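Long-range contacts in AgaA (Rhizobium radiobacter, PDB 6HLX), which binds the opine agropinic acid in the periplasm, serving as the substrate-binding protein of an ABC importer: residues Arg258-Arg267 with Leu441-Phe449; Asp385-Tyr393 with Arg429-Ala440. All coordinates share one frame; numbering follows the deposited sequence.

Contact 1: Arg258-Arg267 with Leu441-Phe449. With ZN (zinc ion), chain O.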
# COMPACT_ATOMS: atom_id res chain seq x y z
N ARG A 258 -2.53 9.31 22.69
CA ARG A 258 -2.22 8.27 21.71
C ARG A 258 -1.61 7.06 22.42
O ARG A 258 -2.03 5.93 22.17
CB ARG A 258 -1.33 8.82 20.58
CG ARG A 258 -1.97 10.05 19.90
CD ARG A 258 -1.21 10.47 18.66
NE ARG A 258 0.12 10.99 18.96
CZ ARG A 258 0.51 12.25 18.74
NH1 ARG A 258 1.76 12.61 18.97
NH2 ARG A 258 -0.36 13.15 18.30
N GLN A 259 -0.70 7.30 23.39
CA GLN A 259 -0.10 6.24 24.21
C GLN A 259 -1.16 5.56 25.07
O GLN A 259 -1.13 4.33 25.18
CB GLN A 259 1.04 6.76 25.11
CG GLN A 259 2.31 7.15 24.34
CD GLN A 259 3.58 6.86 25.12
OE1 GLN A 259 3.57 6.33 26.23
NE2 GLN A 259 4.73 7.17 24.55
N ALA A 260 -2.12 6.33 25.67
CA ALA A 260 -3.21 5.72 26.47
C ALA A 260 -3.95 4.66 25.64
O ALA A 260 -4.18 3.56 26.12
CB ALA A 260 -4.19 6.77 26.97
N ILE A 261 -4.25 4.98 24.37
CA ILE A 261 -4.91 4.05 23.44
C ILE A 261 -4.04 2.80 23.19
O ILE A 261 -4.57 1.69 23.22
CB ILE A 261 -5.33 4.78 22.16
CG1 ILE A 261 -6.49 5.75 22.51
CG2 ILE A 261 -5.76 3.78 21.08
CD1 ILE A 261 -6.82 6.75 21.44
N ALA A 262 -2.72 2.99 23.01
CA ALA A 262 -1.77 1.87 22.84
C ALA A 262 -1.76 0.96 24.09
O ALA A 262 -1.63 -0.26 23.94
CB ALA A 262 -0.37 2.41 22.57
N TYR A 263 -1.93 1.53 25.30
CA TYR A 263 -1.95 0.73 26.54
C TYR A 263 -3.32 0.08 26.81
O TYR A 263 -3.40 -0.92 27.54
CB TYR A 263 -1.57 1.61 27.77
CG TYR A 263 -0.08 1.84 27.93
CD1 TYR A 263 0.76 0.82 28.38
CD2 TYR A 263 0.49 3.08 27.67
CE1 TYR A 263 2.13 1.03 28.55
CE2 TYR A 263 1.86 3.31 27.84
CZ TYR A 263 2.68 2.27 28.27
OH TYR A 263 4.03 2.47 28.42
N ALA A 264 -4.41 0.69 26.30
CA ALA A 264 -5.77 0.24 26.57
C ALA A 264 -6.29 -0.87 25.69
O ALA A 264 -7.24 -1.56 26.07
CB ALA A 264 -6.74 1.42 26.50
N VAL A 265 -5.76 -1.00 24.47
CA VAL A 265 -6.31 -1.99 23.55
C VAL A 265 -5.63 -3.34 23.70
O VAL A 265 -4.46 -3.46 23.39
CB VAL A 265 -6.31 -1.48 22.08
CG1 VAL A 265 -6.92 -2.53 21.14
CG2 VAL A 265 -7.07 -0.16 21.96
N ASP A 266 -6.40 -4.36 24.15
CA ASP A 266 -5.86 -5.70 24.25
C ASP A 266 -5.68 -6.25 22.83
O ASP A 266 -6.64 -6.31 22.05
CB ASP A 266 -6.76 -6.63 25.04
CG ASP A 266 -6.01 -7.90 25.35
OD1 ASP A 266 -5.29 -7.93 26.39
OD2 ASP A 266 -6.07 -8.83 24.52
N ARG A 267 -4.45 -6.62 22.50
CA ARG A 267 -4.13 -7.08 21.14
C ARG A 267 -4.69 -8.46 20.82
O ARG A 267 -5.06 -8.71 19.66
CB ARG A 267 -2.64 -6.97 20.89
CG ARG A 267 -2.25 -5.50 20.79
CD ARG A 267 -0.93 -5.24 21.40
NE ARG A 267 -0.51 -3.85 21.19
CZ ARG A 267 -0.68 -2.86 22.05
NH1 ARG A 267 -1.36 -3.05 23.17
NH2 ARG A 267 -0.21 -1.65 21.78
N LEU A 441 8.25 6.16 19.34
CA LEU A 441 7.52 5.55 20.46
C LEU A 441 7.06 6.62 21.45
O LEU A 441 5.91 6.61 21.90
CB LEU A 441 8.43 4.55 21.19
CG LEU A 441 8.70 3.25 20.44
CD1 LEU A 441 9.91 2.50 21.04
CD2 LEU A 441 7.44 2.35 20.46
N GLU A 442 7.96 7.55 21.79
CA GLU A 442 7.66 8.64 22.71
C GLU A 442 6.41 9.44 22.28
O GLU A 442 5.50 9.66 23.10
CB GLU A 442 8.87 9.56 22.84
CG GLU A 442 8.61 10.74 23.76
CD GLU A 442 9.73 11.76 23.83
OE1 GLU A 442 9.54 12.79 24.52
OE2 GLU A 442 10.79 11.54 23.21
N LEU A 443 6.37 9.84 21.01
CA LEU A 443 5.27 10.66 20.49
C LEU A 443 4.08 9.85 20.03
O LEU A 443 2.94 10.35 20.03
CB LEU A 443 5.76 11.60 19.38
CG LEU A 443 6.85 12.63 19.75
CD1 LEU A 443 7.21 13.45 18.54
CD2 LEU A 443 6.40 13.57 20.87
N SER A 444 4.31 8.58 19.65
CA SER A 444 3.29 7.66 19.15
C SER A 444 2.27 8.30 18.18
O SER A 444 1.06 8.17 18.41
CB SER A 444 2.59 6.97 20.31
OG SER A 444 3.44 5.97 20.86
N PRO A 445 2.70 9.01 17.10
CA PRO A 445 1.72 9.54 16.13
C PRO A 445 0.94 8.40 15.47
O PRO A 445 -0.21 8.59 15.09
CB PRO A 445 2.59 10.26 15.10
CG PRO A 445 3.93 9.56 15.18
CD PRO A 445 4.10 9.24 16.64
N LEU A 446 1.57 7.21 15.35
CA LEU A 446 0.95 5.99 14.83
C LEU A 446 0.95 4.98 15.97
O LEU A 446 1.91 4.91 16.73
CB LEU A 446 1.73 5.39 13.65
CG LEU A 446 1.65 6.05 12.24
CD1 LEU A 446 0.21 6.10 11.69
CD2 LEU A 446 2.34 7.39 12.18
N VAL A 447 -0.12 4.18 16.06
CA VAL A 447 -0.21 3.12 17.07
C VAL A 447 -0.40 1.81 16.30
O VAL A 447 -1.16 1.77 15.31
CB VAL A 447 -1.33 3.41 18.10
CG1 VAL A 447 -1.76 2.14 18.82
CG2 VAL A 447 -0.88 4.49 19.10
N TYR A 448 0.31 0.74 16.74
CA TYR A 448 0.25 -0.54 16.02
C TYR A 448 -0.19 -1.64 16.97
O TYR A 448 0.24 -1.67 18.12
CB TYR A 448 1.64 -0.89 15.46
CG TYR A 448 2.27 0.21 14.64
CD1 TYR A 448 3.09 1.17 15.23
CD2 TYR A 448 2.10 0.26 13.26
CE1 TYR A 448 3.67 2.19 14.48
CE2 TYR A 448 2.70 1.27 12.49
CZ TYR A 448 3.50 2.21 13.11
OH TYR A 448 4.10 3.20 12.37
N PHE A 449 -1.02 -2.58 16.45
CA PHE A 449 -1.55 -3.64 17.30
C PHE A 449 -1.13 -5.03 16.95
O PHE A 449 -0.94 -5.83 17.86
CB PHE A 449 -3.09 -3.57 17.32
CG PHE A 449 -3.62 -2.31 17.97
CD1 PHE A 449 -3.13 -1.87 19.19
CD2 PHE A 449 -4.60 -1.55 17.33
CE1 PHE A 449 -3.63 -0.69 19.78
CE2 PHE A 449 -5.10 -0.38 17.93
CZ PHE A 449 -4.60 0.04 19.14
ZN ZN O . -4.27 -9.53 26.41
O HOH W 1 -5.23 -11.20 26.13
O HOH W 2 1.96 -1.18 20.13
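Arg258 reaches from helix 255-264 to the C-terminal end of helix 426-443, where the chain turns into strand 446-451. This is helix-on-sheet packing in one lobe of a periplasmic binding protein: the short axes of 258-264 and 446-449 run parallel, 3° apart and 8.8 Å from each other. Arg258 NE and NH1 grip one atom side-on, Leu443 O, at 3.1 and 2.8 Å. That oxygen lies in the guanidinium plane, while Pro445 CA sits over one face. Gln259 NE2 makes a weak hydrogen bond to Glu442 O and a further bond to Tyr301. Ile261 CG2 comes within 4.4 Å of Phe449 CZ, and the methyl of Ala262 rests on both branches of Val447. Val265, just past the helix, lays CG1 over the face of the Phe449 ring, 4.1 Å from its centroid. Asp266 points away; its OD1 binds a zinc ion. Arg267 folds back, bent at chi2 (143°), and clamps Ala262 O end-on with NH1 and NH2, both at 2.9 Å. Phe449 CD1 lies over its guanidinium face. A water accepts from Arg267 NH2. It donates to Tyr448 O, with 2.7 Å between the water oxygen and that carbonyl oxygen.

Contact 2: Asp385-Tyr393 with Arg429-Ala440. With ACT (acetate ion), chain J.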
# COMPACT_ATOMS: atom_id res chain seq x y z
N ASP A 385 12.75 -0.25 1.54
CA ASP A 385 13.90 0.44 2.13
C ASP A 385 13.37 0.99 3.46
O ASP A 385 12.16 1.29 3.56
CB ASP A 385 14.39 1.61 1.24
CG ASP A 385 15.54 2.37 1.89
OD1 ASP A 385 16.68 1.86 1.88
OD2 ASP A 385 15.28 3.43 2.49
N ALA A 386 14.27 1.23 4.43
CA ALA A 386 13.90 1.78 5.75
C ALA A 386 13.12 3.10 5.62
O ALA A 386 12.36 3.46 6.53
CB ALA A 386 15.13 2.02 6.58
N ASP A 387 13.34 3.84 4.50
CA ASP A 387 12.64 5.12 4.30
C ASP A 387 11.13 4.97 4.08
O ASP A 387 10.43 5.98 3.94
CB ASP A 387 13.29 5.98 3.20
CG ASP A 387 12.77 7.42 3.21
OD1 ASP A 387 12.80 8.06 4.28
OD2 ASP A 387 12.26 7.86 2.16
N TRP A 388 10.60 3.72 4.10
CA TRP A 388 9.13 3.55 4.07
C TRP A 388 8.53 4.36 5.24
O TRP A 388 7.41 4.84 5.16
CB TRP A 388 8.74 2.06 4.22
CG TRP A 388 8.98 1.44 5.58
CD1 TRP A 388 10.08 0.73 5.97
CD2 TRP A 388 8.03 1.36 6.67
NE1 TRP A 388 9.90 0.25 7.26
CE2 TRP A 388 8.64 0.60 7.70
CE3 TRP A 388 6.73 1.86 6.88
CZ2 TRP A 388 7.97 0.29 8.91
CZ3 TRP A 388 6.07 1.58 8.08
CH2 TRP A 388 6.71 0.82 9.09
N LEU A 389 9.32 4.54 6.32
CA LEU A 389 8.90 5.31 7.50
C LEU A 389 8.51 6.75 7.19
O LEU A 389 7.65 7.30 7.88
CB LEU A 389 10.00 5.25 8.57
CG LEU A 389 10.24 3.85 9.17
CD1 LEU A 389 11.62 3.77 9.89
CD2 LEU A 389 9.08 3.46 10.12
N SER A 390 9.18 7.40 6.19
CA SER A 390 8.87 8.82 5.90
C SER A 390 7.42 8.98 5.48
O SER A 390 6.77 9.95 5.86
CB SER A 390 9.76 9.37 4.80
OG SER A 390 11.01 9.75 5.33
N ASN A 391 6.91 8.02 4.71
CA ASN A 391 5.54 8.04 4.22
C ASN A 391 4.53 8.07 5.40
O ASN A 391 3.49 8.72 5.30
CB ASN A 391 5.30 6.87 3.29
CG ASN A 391 3.91 6.78 2.73
OD1 ASN A 391 3.31 7.77 2.24
ND2 ASN A 391 3.35 5.59 2.82
N TYR A 392 4.89 7.41 6.53
CA TYR A 392 4.08 7.36 7.74
C TYR A 392 4.30 8.53 8.70
O TYR A 392 3.35 8.97 9.35
CB TYR A 392 4.38 6.03 8.50
CG TYR A 392 3.68 4.85 7.87
CD1 TYR A 392 4.16 4.28 6.68
CD2 TYR A 392 2.54 4.31 8.44
CE1 TYR A 392 3.46 3.25 6.05
CE2 TYR A 392 1.85 3.26 7.83
CZ TYR A 392 2.32 2.73 6.64
OH TYR A 392 1.59 1.75 6.02
N TYR A 393 5.56 8.97 8.86
CA TYR A 393 5.96 9.91 9.92
C TYR A 393 6.35 11.33 9.54
O TYR A 393 6.31 12.20 10.41
CB TYR A 393 7.14 9.30 10.70
CG TYR A 393 6.73 8.14 11.58
CD1 TYR A 393 6.65 6.85 11.07
CD2 TYR A 393 6.42 8.33 12.93
CE1 TYR A 393 6.24 5.78 11.86
CE2 TYR A 393 6.03 7.26 13.74
CZ TYR A 393 5.92 5.99 13.19
OH TYR A 393 5.54 4.93 13.98
N ARG A 429 23.38 4.43 8.84
CA ARG A 429 21.91 4.57 8.76
C ARG A 429 21.22 3.87 9.93
O ARG A 429 20.24 4.40 10.45
CB ARG A 429 21.36 3.97 7.44
CG ARG A 429 21.68 4.75 6.19
CD ARG A 429 20.96 4.14 4.99
NE ARG A 429 19.58 4.62 4.91
CZ ARG A 429 18.63 4.06 4.16
NH1 ARG A 429 17.40 4.58 4.13
NH2 ARG A 429 18.90 2.99 3.41
N VAL A 430 21.73 2.73 10.39
CA VAL A 430 21.06 1.99 11.45
C VAL A 430 21.02 2.81 12.78
O VAL A 430 19.97 2.79 13.44
CB VAL A 430 21.57 0.53 11.61
CG1 VAL A 430 22.88 0.45 12.36
CG2 VAL A 430 20.50 -0.36 12.24
N LYS A 431 22.07 3.61 13.09
CA LYS A 431 22.11 4.45 14.29
C LYS A 431 21.01 5.52 14.21
O LYS A 431 20.41 5.90 15.22
CB LYS A 431 23.46 5.18 14.39
CG LYS A 431 24.68 4.27 14.52
CD LYS A 431 25.93 5.15 14.66
CE LYS A 431 27.23 4.37 14.63
NZ LYS A 431 28.40 5.28 14.76
N ILE A 432 20.78 6.05 12.99
CA ILE A 432 19.78 7.08 12.73
C ILE A 432 18.38 6.50 12.95
O ILE A 432 17.58 7.11 13.66
CB ILE A 432 19.96 7.65 11.30
CG1 ILE A 432 21.34 8.35 11.15
CG2 ILE A 432 18.81 8.61 10.96
CD1 ILE A 432 21.80 8.45 9.69
N TYR A 433 18.07 5.36 12.34
CA TYR A 433 16.73 4.76 12.50
C TYR A 433 16.49 4.30 13.95
O TYR A 433 15.35 4.39 14.43
CB TYR A 433 16.47 3.66 11.47
CG TYR A 433 16.38 4.25 10.08
CD1 TYR A 433 15.28 5.03 9.70
CD2 TYR A 433 17.42 4.11 9.17
CE1 TYR A 433 15.20 5.62 8.43
CE2 TYR A 433 17.36 4.68 7.90
CZ TYR A 433 16.25 5.45 7.54
OH TYR A 433 16.21 6.07 6.32
N ASP A 434 17.55 3.86 14.66
CA ASP A 434 17.40 3.48 16.07
C ASP A 434 17.00 4.70 16.92
O ASP A 434 16.14 4.58 17.80
CB ASP A 434 18.70 2.87 16.62
CG ASP A 434 19.01 1.47 16.12
OD1 ASP A 434 18.07 0.76 15.68
OD2 ASP A 434 20.20 1.08 16.16
N ALA A 435 17.61 5.88 16.65
CA ALA A 435 17.24 7.11 17.36
C ALA A 435 15.82 7.55 16.96
O ALA A 435 15.04 8.02 17.80
CB ALA A 435 18.25 8.22 17.07
N PHE A 436 15.46 7.36 15.67
CA PHE A 436 14.12 7.70 15.17
C PHE A 436 13.07 6.87 15.95
O PHE A 436 12.06 7.42 16.38
CB PHE A 436 14.00 7.40 13.65
CG PHE A 436 12.56 7.19 13.24
CD1 PHE A 436 11.71 8.27 13.01
CD2 PHE A 436 12.02 5.91 13.16
CE1 PHE A 436 10.35 8.06 12.71
CE2 PHE A 436 10.66 5.70 12.89
CZ PHE A 436 9.84 6.79 12.65
N VAL A 437 13.35 5.56 16.14
CA VAL A 437 12.40 4.65 16.81
C VAL A 437 12.06 5.14 18.24
O VAL A 437 10.89 5.14 18.63
CB VAL A 437 12.89 3.19 16.76
CG1 VAL A 437 12.19 2.36 17.82
CG2 VAL A 437 12.68 2.58 15.37
N ASP A 438 13.07 5.59 19.00
CA ASP A 438 12.84 6.13 20.36
C ASP A 438 11.85 7.29 20.31
O ASP A 438 10.91 7.34 21.12
CB ASP A 438 14.17 6.61 20.95
CG ASP A 438 15.17 5.50 21.25
OD1 ASP A 438 14.79 4.31 21.14
OD2 ASP A 438 16.31 5.82 21.63
N ARG A 439 12.04 8.23 19.36
CA ARG A 439 11.16 9.40 19.24
C ARG A 439 9.77 8.99 18.72
O ARG A 439 8.76 9.55 19.16
CB ARG A 439 11.78 10.48 18.36
CG ARG A 439 10.93 11.74 18.30
CD ARG A 439 11.59 12.88 19.00
NE ARG A 439 10.76 14.09 18.99
CZ ARG A 439 10.41 14.75 20.09
NH1 ARG A 439 9.69 15.86 20.00
NH2 ARG A 439 10.78 14.31 21.29
N ALA A 440 9.71 8.00 17.81
CA ALA A 440 8.44 7.49 17.27
C ALA A 440 7.60 6.86 18.40
O ALA A 440 6.38 6.96 18.40
CB ALA A 440 8.72 6.44 16.20
C ACT J . 9.44 17.01 23.24
O ACT J . 9.81 15.92 23.78
OXT ACT J . 8.26 17.30 22.94
CH3 ACT J . 10.54 18.05 22.91
O HOH W 3 14.54 8.12 6.35
O HOH W 4 4.53 5.78 16.27
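Asp385 CG stands anti to the backbone N (chi1 177°), and Arg429 bends at chi3 (83°), which turns the end of the guanidinium, NH1 and NH2, to the two carboxylate oxygens, nearly coplanar. The two groups form a two-pronged salt bridge between the type I beta turn Asp385-Trp388, which leads into helix 388-393, and helix 426-443 of this periplasmic binding protein. Arg429 NH2 meets Asp385 OD1 and NH1 meets OD2, both at 2.9 Å, almost straight and on the syn lone pairs. OD2 also accepts from Asp387 N, from above the carboxylate plane, and so caps the turn into helix 388-393. Arg429 NH1 donates as well to Tyr433 OH, and NE binds Gly420 O, so three of its neighbours fix the guanidinium. The Ala386 methyl sits over the face of the Tyr433 ring, 3.8 Å from its centroid. Leu389 CD1 touches both Tyr433 CD1 and Phe436 CE2, 3.7 Å from the latter. Phe436 then pushes its edge into the Tyr393 face in a T-shaped stack, planes at 88°; CZ lies over the centre of that ring. Ala440 CB packs against Tyr393 CE2 at 3.7 Å. Two waters link the segments. One donates to Asp387 OD1 and accepts from Tyr433 OH. The other accepts from Tyr393 OH, which is also hydrogen-bonded to Tyr448 OH. It donates to Ala440 O, 3.1 Å from the water oxygen.

From the N terminus, the chain first reaches 258-267 and then runs on through 173 residues before 441-449 closes contact 1. Contact 2 lies wholly within that loop: 385-393 and 429-440 close a smaller one of 35 intervening residues. The two loops nest and do not cross. Helix 426-443 serves both, with most of its length in contact 2 and its last turn in contact 1. Contact 1 ties helix 255-264 to strand 446-451 of the six-stranded mixed sheet, whereas contact 2 ties helix 388-393 to helix 426-443. Their centres are about 17 Å apart. They meet where Tyr448 OH and Tyr393 OH probably share a hydrogen bond and Pro445 packs on Tyr393.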